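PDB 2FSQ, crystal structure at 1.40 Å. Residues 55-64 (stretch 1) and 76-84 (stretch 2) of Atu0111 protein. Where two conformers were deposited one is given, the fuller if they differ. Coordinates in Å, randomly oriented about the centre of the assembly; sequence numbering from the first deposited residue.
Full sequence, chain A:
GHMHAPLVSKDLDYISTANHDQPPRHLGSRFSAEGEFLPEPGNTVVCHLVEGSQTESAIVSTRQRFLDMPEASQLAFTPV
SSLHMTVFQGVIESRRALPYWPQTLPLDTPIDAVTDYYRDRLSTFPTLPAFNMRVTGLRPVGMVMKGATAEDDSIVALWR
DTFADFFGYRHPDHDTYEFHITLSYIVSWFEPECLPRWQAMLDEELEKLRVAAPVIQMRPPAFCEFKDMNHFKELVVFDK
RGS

Stretch 1 55-64: TESAIVSTRQ
Stretch 2 (76-84) AFTPVSSLH

The guanidinium of R63 is sandwiched between two side chains and hydrogen-bonded at its edge. F77 CD1 lies over one face and V80 CG2 over the opposite face. T78 O sits at the edge, near the plane. R63 NH2 donates to T78 O at 2.9 Å, with an N-H...O angle of 154°. This is the only direct hydrogen bond between the stretches.

Stretch 1 is helix throughout, part of a longer helix. Its phi/psi values stay near -62/-42, and i to i-4 backbone hydrogen bonds run from I59 N to T55 O through Q64 N to V60 O. Stretch 2 begins as the end of a strand, A76 and F77. T78 and P79 remain extended, at -86/160 and -64/148. Residues 80-82 form a 3-10 segment, then L83 turns back to extended values, -61/134. S82 N and S82 OG both donate to P79 O, at 3.0 and 2.7 Å, and L83 N donates to V80 O at 3.2 Å. These bonds hold the turn.

The register is set by two CA pairs: V60 CA to V80 CA is 7.3 Å, and R63 CA to F77 CA is 8.7 Å. The later residues of the helix thus face the earlier part of stretch 2.

R63 points toward stretch 2. Chi1 to chi3 are all t and chi4 is -81°, so the chain is fully extended before the guanidinium turns. This length suits arginine: it reaches a backbone carbonyl and leaves flat faces for apolar neighbours. R63 NH2 is 3.8 Å from F77 CB, and R63 NH1 is 3.8 Å from V80 CG2. F77 is m, with chi2 -98°. Water 2 adds a second link, accepting from R63 NE at 2.7 Å and donating to T78 O at 2.9 Å.

V80 is t and points toward the helix. V60, also t, points sideways, yet V60 CG2 comes to 3.7 Å from V80 CG1. Compact branched side chains suit this close approach. Deeper in, I59 and L83 are both buried and point toward each other's stretch. Each has chi1 m and chi2 t, and I59 CG2 meets L83 CD1 at 4.0 Å.

E56 has chi1 and chi2 t and chi3 64°. Its CA-to-CB bond points sideways, but its end comes nearer. Water 1 bridges here, donating to E56 OE2 and to V80 O, both at 2.7 Å. The carboxylate suits this place as an acceptor.

The contact buries 386 Å² in total. R63 contributes most, 111 Å², followed by V80 with 78 Å².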

# COMPACT_ATOMS: atom_id res chain seq x y z
N THR A 55 -15.79 -8.17 0.13
CA THR A 55 -14.61 -7.55 0.72
C THR A 55 -14.48 -6.11 0.22
O THR A 55 -14.29 -5.17 1.01
CB THR A 55 -13.31 -8.33 0.39
OG1 THR A 55 -13.28 -9.55 1.13
CG2 THR A 55 -12.08 -7.55 0.80
N GLU A 56 -14.60 -5.93 -1.09
CA GLU A 56 -14.47 -4.60 -1.65
C GLU A 56 -15.56 -3.67 -1.12
O GLU A 56 -15.27 -2.54 -0.71
CB GLU A 56 -14.48 -4.64 -3.16
CG GLU A 56 -14.31 -3.27 -3.78
CD GLU A 56 -14.57 -3.27 -5.27
OE1 GLU A 56 -15.72 -3.55 -5.67
OE2 GLU A 56 -13.65 -2.94 -6.05
N SER A 57 -16.81 -4.14 -1.09
CA SER A 57 -17.90 -3.32 -0.56
C SER A 57 -17.68 -2.92 0.89
O SER A 57 -17.96 -1.78 1.29
CB SER A 57 -19.24 -4.04 -0.73
OG SER A 57 -19.55 -4.17 -2.11
N ALA A 58 -17.17 -3.85 1.70
CA ALA A 58 -16.88 -3.55 3.10
C ALA A 58 -15.82 -2.43 3.21
O ALA A 58 -15.96 -1.49 4.01
CB ALA A 58 -16.42 -4.80 3.82
N ILE A 59 -14.77 -2.54 2.39
CA ILE A 59 -13.67 -1.58 2.45
C ILE A 59 -14.15 -0.21 1.96
O ILE A 59 -13.78 0.82 2.55
CB ILE A 59 -12.46 -2.08 1.65
CG1 ILE A 59 -11.84 -3.28 2.39
CG2 ILE A 59 -11.43 -0.95 1.47
CD1 ILE A 59 -10.78 -4.04 1.59
N VAL A 60 -15.00 -0.22 0.94
CA VAL A 60 -15.55 1.01 0.41
C VAL A 60 -16.43 1.71 1.45
O VAL A 60 -16.41 2.94 1.56
CB VAL A 60 -16.27 0.78 -0.93
CG1 VAL A 60 -17.04 2.02 -1.37
CG2 VAL A 60 -15.25 0.40 -2.02
N SER A 61 -17.16 0.94 2.26
CA SER A 61 -17.92 1.53 3.37
C SER A 61 -17.03 2.19 4.42
O SER A 61 -17.35 3.28 4.92
CB SER A 61 -18.81 0.48 4.03
OG SER A 61 -19.88 0.12 3.18
N THR A 62 -15.92 1.54 4.76
CA THR A 62 -14.95 2.10 5.70
C THR A 62 -14.41 3.42 5.13
O THR A 62 -14.38 4.44 5.81
CB THR A 62 -13.79 1.11 5.94
OG1 THR A 62 -14.32 -0.15 6.38
CG2 THR A 62 -12.78 1.66 6.96
N ARG A 63 -14.01 3.37 3.87
CA ARG A 63 -13.50 4.52 3.14
C ARG A 63 -14.50 5.70 3.13
O ARG A 63 -14.10 6.85 3.35
CB ARG A 63 -13.15 4.08 1.72
CG ARG A 63 -12.56 5.15 0.81
CD ARG A 63 -12.33 4.52 -0.54
NE ARG A 63 -11.77 5.45 -1.54
CZ ARG A 63 -12.47 6.33 -2.24
NH1 ARG A 63 -13.79 6.43 -2.08
NH2 ARG A 63 -11.83 7.12 -3.11
N GLN A 64 -15.80 5.40 3.06
CA GLN A 64 -16.83 6.44 3.19
C GLN A 64 -16.93 7.08 4.57
O GLN A 64 -17.12 8.30 4.68
CB GLN A 64 -18.20 5.93 2.73
CG GLN A 64 -19.32 7.00 2.71
CD GLN A 64 -18.99 8.24 1.88
OE1 GLN A 64 -18.72 8.15 0.69
NE2 GLN A 64 -19.06 9.42 2.51
N ALA A 76 -5.59 12.66 0.74
CA ALA A 76 -5.69 12.43 -0.69
C ALA A 76 -6.10 10.98 -0.89
O ALA A 76 -5.30 10.05 -0.69
CB ALA A 76 -4.37 12.70 -1.39
N PHE A 77 -7.37 10.78 -1.24
CA PHE A 77 -7.91 9.43 -1.41
C PHE A 77 -7.60 8.92 -2.81
O PHE A 77 -7.74 9.66 -3.79
CB PHE A 77 -9.43 9.41 -1.18
CG PHE A 77 -9.83 9.51 0.27
CD1 PHE A 77 -10.15 8.37 1.01
CD2 PHE A 77 -9.86 10.75 0.90
CE1 PHE A 77 -10.50 8.48 2.35
CE2 PHE A 77 -10.22 10.87 2.22
CZ PHE A 77 -10.54 9.74 2.96
N THR A 78 -7.19 7.66 -2.89
CA THR A 78 -6.93 7.00 -4.15
C THR A 78 -8.25 6.43 -4.71
O THR A 78 -9.20 6.22 -3.96
CB THR A 78 -5.91 5.88 -3.92
OG1 THR A 78 -6.43 5.01 -2.91
CG2 THR A 78 -4.59 6.47 -3.42
N PRO A 79 -8.31 6.15 -6.02
CA PRO A 79 -9.55 5.61 -6.59
C PRO A 79 -9.90 4.23 -6.02
O PRO A 79 -9.01 3.44 -5.72
CB PRO A 79 -9.24 5.50 -8.09
CG PRO A 79 -8.14 6.51 -8.30
CD PRO A 79 -7.29 6.41 -7.06
N VAL A 80 -11.18 3.93 -5.91
CA VAL A 80 -11.59 2.61 -5.46
C VAL A 80 -10.96 1.52 -6.33
O VAL A 80 -10.49 0.49 -5.81
CB VAL A 80 -13.12 2.49 -5.41
CG1 VAL A 80 -13.54 1.03 -5.20
CG2 VAL A 80 -13.68 3.41 -4.32
N SER A 81 -10.90 1.73 -7.64
CA SER A 81 -10.38 0.69 -8.52
C SER A 81 -8.86 0.45 -8.38
O SER A 81 -8.34 -0.50 -8.95
CB SER A 81 -10.70 0.97 -9.99
OG SER A 81 -10.06 2.17 -10.41
N SER A 82 -8.18 1.35 -7.66
CA SER A 82 -6.73 1.23 -7.41
C SER A 82 -6.39 0.48 -6.15
O SER A 82 -5.22 0.23 -5.91
CB SER A 82 -6.06 2.60 -7.32
OG SER A 82 -6.37 3.23 -6.08
N LEU A 83 -7.39 0.15 -5.32
CA LEU A 83 -7.10 -0.42 -4.01
C LEU A 83 -6.35 -1.74 -4.12
O LEU A 83 -6.69 -2.61 -4.92
CB LEU A 83 -8.38 -0.60 -3.20
CG LEU A 83 -9.08 0.71 -2.79
CD1 LEU A 83 -10.46 0.45 -2.13
CD2 LEU A 83 -8.21 1.63 -1.91
N HIS A 84 -5.29 -1.86 -3.32
CA HIS A 84 -4.44 -3.03 -3.41
C HIS A 84 -3.62 -3.17 -2.15
O HIS A 84 -3.43 -2.20 -1.42
CB HIS A 84 -3.43 -2.88 -4.57
CG HIS A 84 -2.58 -1.65 -4.46
ND1 HIS A 84 -1.28 -1.65 -3.98
CD2 HIS A 84 -2.86 -0.37 -4.80
CE1 HIS A 84 -0.82 -0.41 -4.00
NE2 HIS A 84 -1.75 0.38 -4.50
O HOH W 1 -11.16 -2.10 -5.36
O HOH W 2 -9.08 5.00 -1.35